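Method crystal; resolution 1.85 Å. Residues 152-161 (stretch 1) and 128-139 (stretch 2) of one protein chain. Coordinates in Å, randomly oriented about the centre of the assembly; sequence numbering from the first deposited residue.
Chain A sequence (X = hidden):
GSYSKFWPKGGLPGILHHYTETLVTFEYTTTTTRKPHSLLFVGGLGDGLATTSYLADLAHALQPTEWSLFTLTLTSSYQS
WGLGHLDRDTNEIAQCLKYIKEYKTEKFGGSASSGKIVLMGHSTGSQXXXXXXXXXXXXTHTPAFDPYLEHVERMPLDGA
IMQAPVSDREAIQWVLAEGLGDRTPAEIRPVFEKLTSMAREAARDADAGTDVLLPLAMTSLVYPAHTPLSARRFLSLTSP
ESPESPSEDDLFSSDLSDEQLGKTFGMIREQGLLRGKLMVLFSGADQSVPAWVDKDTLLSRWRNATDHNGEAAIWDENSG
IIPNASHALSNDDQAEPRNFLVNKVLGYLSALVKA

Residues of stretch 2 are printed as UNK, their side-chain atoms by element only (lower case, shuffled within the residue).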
# COMPACT_ATOMS: atom_id res chain seq x y z
N VAL A 152 18.56 4.12 -14.12
CA VAL A 152 17.30 4.66 -13.60
C VAL A 152 17.32 6.18 -13.75
O VAL A 152 17.25 6.93 -12.76
CB VAL A 152 17.04 4.22 -12.13
CG1 VAL A 152 15.61 4.53 -11.70
CG2 VAL A 152 17.31 2.72 -11.97
N GLU A 153 17.43 6.63 -15.00
CA GLU A 153 17.38 8.05 -15.32
C GLU A 153 15.94 8.54 -15.25
O GLU A 153 15.02 7.87 -15.73
CB GLU A 153 17.96 8.36 -16.71
CG GLU A 153 19.23 9.19 -16.70
CD GLU A 153 19.53 9.83 -18.04
OE1 GLU A 153 19.58 9.09 -19.05
OE2 GLU A 153 19.71 11.06 -18.08
N ARG A 154 15.76 9.71 -14.65
CA ARG A 154 14.44 10.32 -14.53
C ARG A 154 14.15 11.06 -15.82
O ARG A 154 14.99 11.82 -16.31
CB ARG A 154 14.41 11.31 -13.37
CG ARG A 154 14.86 10.69 -12.07
CD ARG A 154 14.38 11.49 -10.89
NE ARG A 154 14.95 12.84 -10.82
CZ ARG A 154 16.14 13.14 -10.30
NH1 ARG A 154 16.54 14.41 -10.29
NH2 ARG A 154 16.95 12.21 -9.80
N MET A 155 12.95 10.85 -16.36
CA MET A 155 12.54 11.54 -17.57
C MET A 155 12.08 12.96 -17.25
O MET A 155 11.62 13.22 -16.14
CB MET A 155 11.44 10.77 -18.31
CG MET A 155 10.08 10.72 -17.61
SD MET A 155 8.82 10.09 -18.73
CE MET A 155 9.47 8.45 -19.05
N PRO A 156 12.21 13.88 -18.22
CA PRO A 156 11.68 15.23 -18.00
C PRO A 156 10.15 15.25 -18.08
O PRO A 156 9.56 14.48 -18.84
CB PRO A 156 12.30 16.06 -19.14
CG PRO A 156 13.35 15.18 -19.75
CD PRO A 156 12.86 13.79 -19.54
N LEU A 157 9.54 16.13 -17.30
CA LEU A 157 8.09 16.27 -17.24
C LEU A 157 7.63 17.43 -18.12
O LEU A 157 8.33 18.44 -18.25
CB LEU A 157 7.64 16.52 -15.80
CG LEU A 157 8.17 15.56 -14.73
CD1 LEU A 157 7.77 16.04 -13.35
CD2 LEU A 157 7.67 14.14 -14.97
N ASP A 158 6.45 17.27 -18.73
CA ASP A 158 5.81 18.36 -19.49
C ASP A 158 5.08 19.33 -18.56
O ASP A 158 4.72 20.43 -18.98
CB ASP A 158 4.85 17.79 -20.53
CG ASP A 158 5.54 16.92 -21.55
OD1 ASP A 158 6.22 17.47 -22.44
OD2 ASP A 158 5.42 15.68 -21.46
N GLY A 159 4.84 18.92 -17.32
CA GLY A 159 4.22 19.78 -16.32
C GLY A 159 4.43 19.25 -14.91
O GLY A 159 4.75 18.08 -14.72
N ALA A 160 4.25 20.13 -13.93
CA ALA A 160 4.35 19.76 -12.52
C ALA A 160 3.39 20.60 -11.68
O ALA A 160 3.37 21.83 -11.80
CB ALA A 160 5.77 19.93 -12.02
N ILE A 161 2.59 19.93 -10.85
CA ILE A 161 1.62 20.60 -9.97
C ILE A 161 1.90 20.17 -8.53
O ILE A 161 2.17 18.99 -8.27
CB ILE A 161 0.16 20.26 -10.36
CG1 ILE A 161 -0.12 20.64 -11.82
CG2 ILE A 161 -0.82 20.99 -9.45
CD1 ILE A 161 -1.38 20.03 -12.39
N UNK A 128 7.85 14.85 -3.08
CA UNK A 128 8.32 13.97 -4.16
C UNK A 128 8.44 14.70 -5.51
O UNK A 128 9.37 14.42 -6.27
c UNK A 128 7.39 12.76 -4.33
s UNK A 128 7.04 11.87 -2.79
N UNK A 129 7.52 15.62 -5.78
CA UNK A 129 7.52 16.40 -7.02
C UNK A 129 8.75 17.32 -7.08
O UNK A 129 9.49 17.30 -8.07
c UNK A 129 6.22 17.22 -7.19
c UNK A 129 6.28 18.12 -8.43
c UNK A 129 5.01 16.29 -7.29
N UNK A 130 8.95 18.12 -6.04
CA UNK A 130 10.10 19.04 -5.97
C UNK A 130 11.44 18.29 -5.90
O UNK A 130 12.43 18.73 -6.49
c UNK A 130 11.33 21.87 -5.85
c UNK A 130 10.68 22.00 -3.44
c UNK A 130 9.97 20.00 -4.78
c UNK A 130 11.06 21.07 -4.58
N UNK A 131 11.46 17.17 -5.18
CA UNK A 131 12.65 16.32 -5.08
C UNK A 131 12.99 15.67 -6.43
O UNK A 131 14.16 15.60 -6.81
c UNK A 131 15.42 14.25 -2.19
n UNK A 131 14.37 15.02 -2.39
c UNK A 131 13.71 14.60 -3.53
c UNK A 131 14.40 13.54 -3.99
n UNK A 131 15.47 13.35 -3.15
c UNK A 131 12.44 15.24 -4.01
N UNK A 132 11.97 15.22 -7.15
CA UNK A 132 12.13 14.70 -8.52
C UNK A 132 12.81 15.72 -9.44
O UNK A 132 13.72 15.38 -10.19
c UNK A 132 10.72 12.20 -10.52
c UNK A 132 10.91 14.31 -11.64
c UNK A 132 10.94 13.66 -12.87
c UNK A 132 10.80 13.59 -10.45
o UNK A 132 10.90 11.64 -14.13
c UNK A 132 10.86 12.28 -12.92
c UNK A 132 10.75 11.54 -11.75
c UNK A 132 10.76 14.30 -9.11
N UNK A 133 12.36 16.98 -9.35
CA UNK A 133 12.85 18.05 -10.22
C UNK A 133 14.19 18.67 -9.80
O UNK A 133 14.95 19.11 -10.67
c UNK A 133 11.80 19.17 -10.32
c UNK A 133 10.47 18.80 -10.98
c UNK A 133 9.47 19.93 -10.83
c UNK A 133 10.67 18.43 -12.44
N UNK A 134 14.47 18.71 -8.50
CA UNK A 134 15.58 19.52 -7.97
C UNK A 134 16.91 18.77 -7.76
O UNK A 134 17.97 19.38 -7.85
c UNK A 134 15.16 20.18 -6.66
o UNK A 134 14.92 19.23 -5.64
N UNK A 135 16.84 17.47 -7.47
CA UNK A 135 18.04 16.71 -7.10
C UNK A 135 18.84 16.25 -8.32
O UNK A 135 18.32 16.26 -9.44
c UNK A 135 17.65 15.50 -6.24
n UNK A 135 18.90 16.69 -3.83
c UNK A 135 19.41 16.28 -2.66
n UNK A 135 20.72 16.10 -2.55
c UNK A 135 16.87 15.83 -4.97
n UNK A 135 18.64 16.06 -1.59
c UNK A 135 17.49 16.94 -4.13
N UNK A 136 20.12 15.86 -8.11
CA UNK A 136 20.96 15.35 -9.20
C UNK A 136 20.38 14.13 -9.92
O UNK A 136 19.69 13.31 -9.30
c UNK A 136 22.31 15.83 -7.29
c UNK A 136 22.26 14.95 -8.49
c UNK A 136 20.89 15.97 -6.85
N UNK A 137 20.67 14.02 -11.22
CA UNK A 137 20.17 12.93 -12.06
C UNK A 137 21.36 12.19 -12.68
O UNK A 137 21.62 12.31 -13.88
c UNK A 137 18.48 12.42 -13.90
o UNK A 137 18.31 11.30 -13.43
c UNK A 137 19.23 13.50 -13.13
n UNK A 137 18.02 12.77 -15.10
N UNK A 138 22.10 11.42 -11.86
CA UNK A 138 23.25 10.68 -12.37
C UNK A 138 22.86 9.46 -13.20
O UNK A 138 21.73 8.97 -13.11
c UNK A 138 21.95 11.23 -10.40
c UNK A 138 23.99 10.26 -11.09
c UNK A 138 22.90 10.10 -10.10
N UNK A 139 23.83 8.99 -13.97
CA UNK A 139 23.68 7.88 -14.91
C UNK A 139 24.58 6.76 -14.40
O UNK A 139 25.52 6.33 -15.08
n UNK A 139 27.44 9.73 -16.66
n UNK A 139 25.51 10.34 -15.96
c UNK A 139 26.59 8.66 -16.85
c UNK A 139 24.06 8.31 -16.34
c UNK A 139 25.37 9.05 -16.41
c UNK A 139 26.76 10.73 -16.12

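Position 128 carries one carbon and then a sulfur, so it is Cys-128; it lies in the helix, out of reach of stretch 1. Position 129 has three carbons, the first bearing the other two: Val-129. Its CB points toward the strand, and the compact fork fits where the helix passes close, CG1 lying 4.1 Å from Ala-160 CB. Position 130 has four carbons forked at the second, which makes it Leu-130, buried and directed away.

Position 131 shows one carbon and a five-membered ring of three carbons and two nitrogens, the mark of His-131; it hardly meets stretch 1, and its NE2 is hydrogen-bonded elsewhere in the structure. At 132, one carbon leads to a six-carbon ring bearing an oxygen: Tyr-132. A long, flat side chain with a polar tip suits this place. Its OH donates a hydrogen bond to Met-155 O (2.7 Å), while Arg-154 CD packs over one ring face, 3.9 Å from the centroid of the Tyr-132 ring, and Leu-157 CG approaches Tyr-132 CE1 at 3.8 Å.

Position 133 again has four carbons forked at the second. This is Leu-133, whose CB points away but whose end comes back, placing CD1 3.9 Å from Ala-160 CB and CD2 3.9 Å from Leu-157 CD1. Position 134, one carbon and one oxygen, is Ser-134; its OG turns back to bond Leu-130 O (2.7 Å), satisfying the hydroxyl within the helix.

Position 135 has three carbons, a nitrogen, and a carbon carrying two more nitrogens: Arg-135, the first residue to leave helical geometry. Its side chain leads away, and its carbonyl does the work. Position 136, three carbons closing onto the backbone nitrogen, is Pro-136, which likewise offers its carbonyl. Position 137 has two carbons, the second bearing one oxygen and one nitrogen: Asn-137. Its amide can both accept and donate: OD1 receives Arg-154 N (3.2 Å, nearly linear), and ND2 reaches Arg-154 O weakly at 3.4 Å. At position 138 three side-chain carbons again close a ring onto the backbone nitrogen; this is Pro-138, its CA-to-CB bond pointing away. Position 139, a carbon and a five-membered ring with two nitrogens, is His-139; both are exposed and poorly ordered.

The contact turns on Arg-154. Its guanidinium meets carbonyls at the end of the helix and just beyond: NH1 bonds Arg-135 O (2.7 Å), NH2 bonds Pro-136 O (3.0 Å), and NE bonds Tyr-132 O weakly (2.9 Å). Asn-137 holds the arginine backbone, Tyr-132 supports its aliphatic part, and the apolar cluster around Leu-157 and Ala-160 joins helix to strand.

Stretch 2 128-139: CVLHYLSRPNPH
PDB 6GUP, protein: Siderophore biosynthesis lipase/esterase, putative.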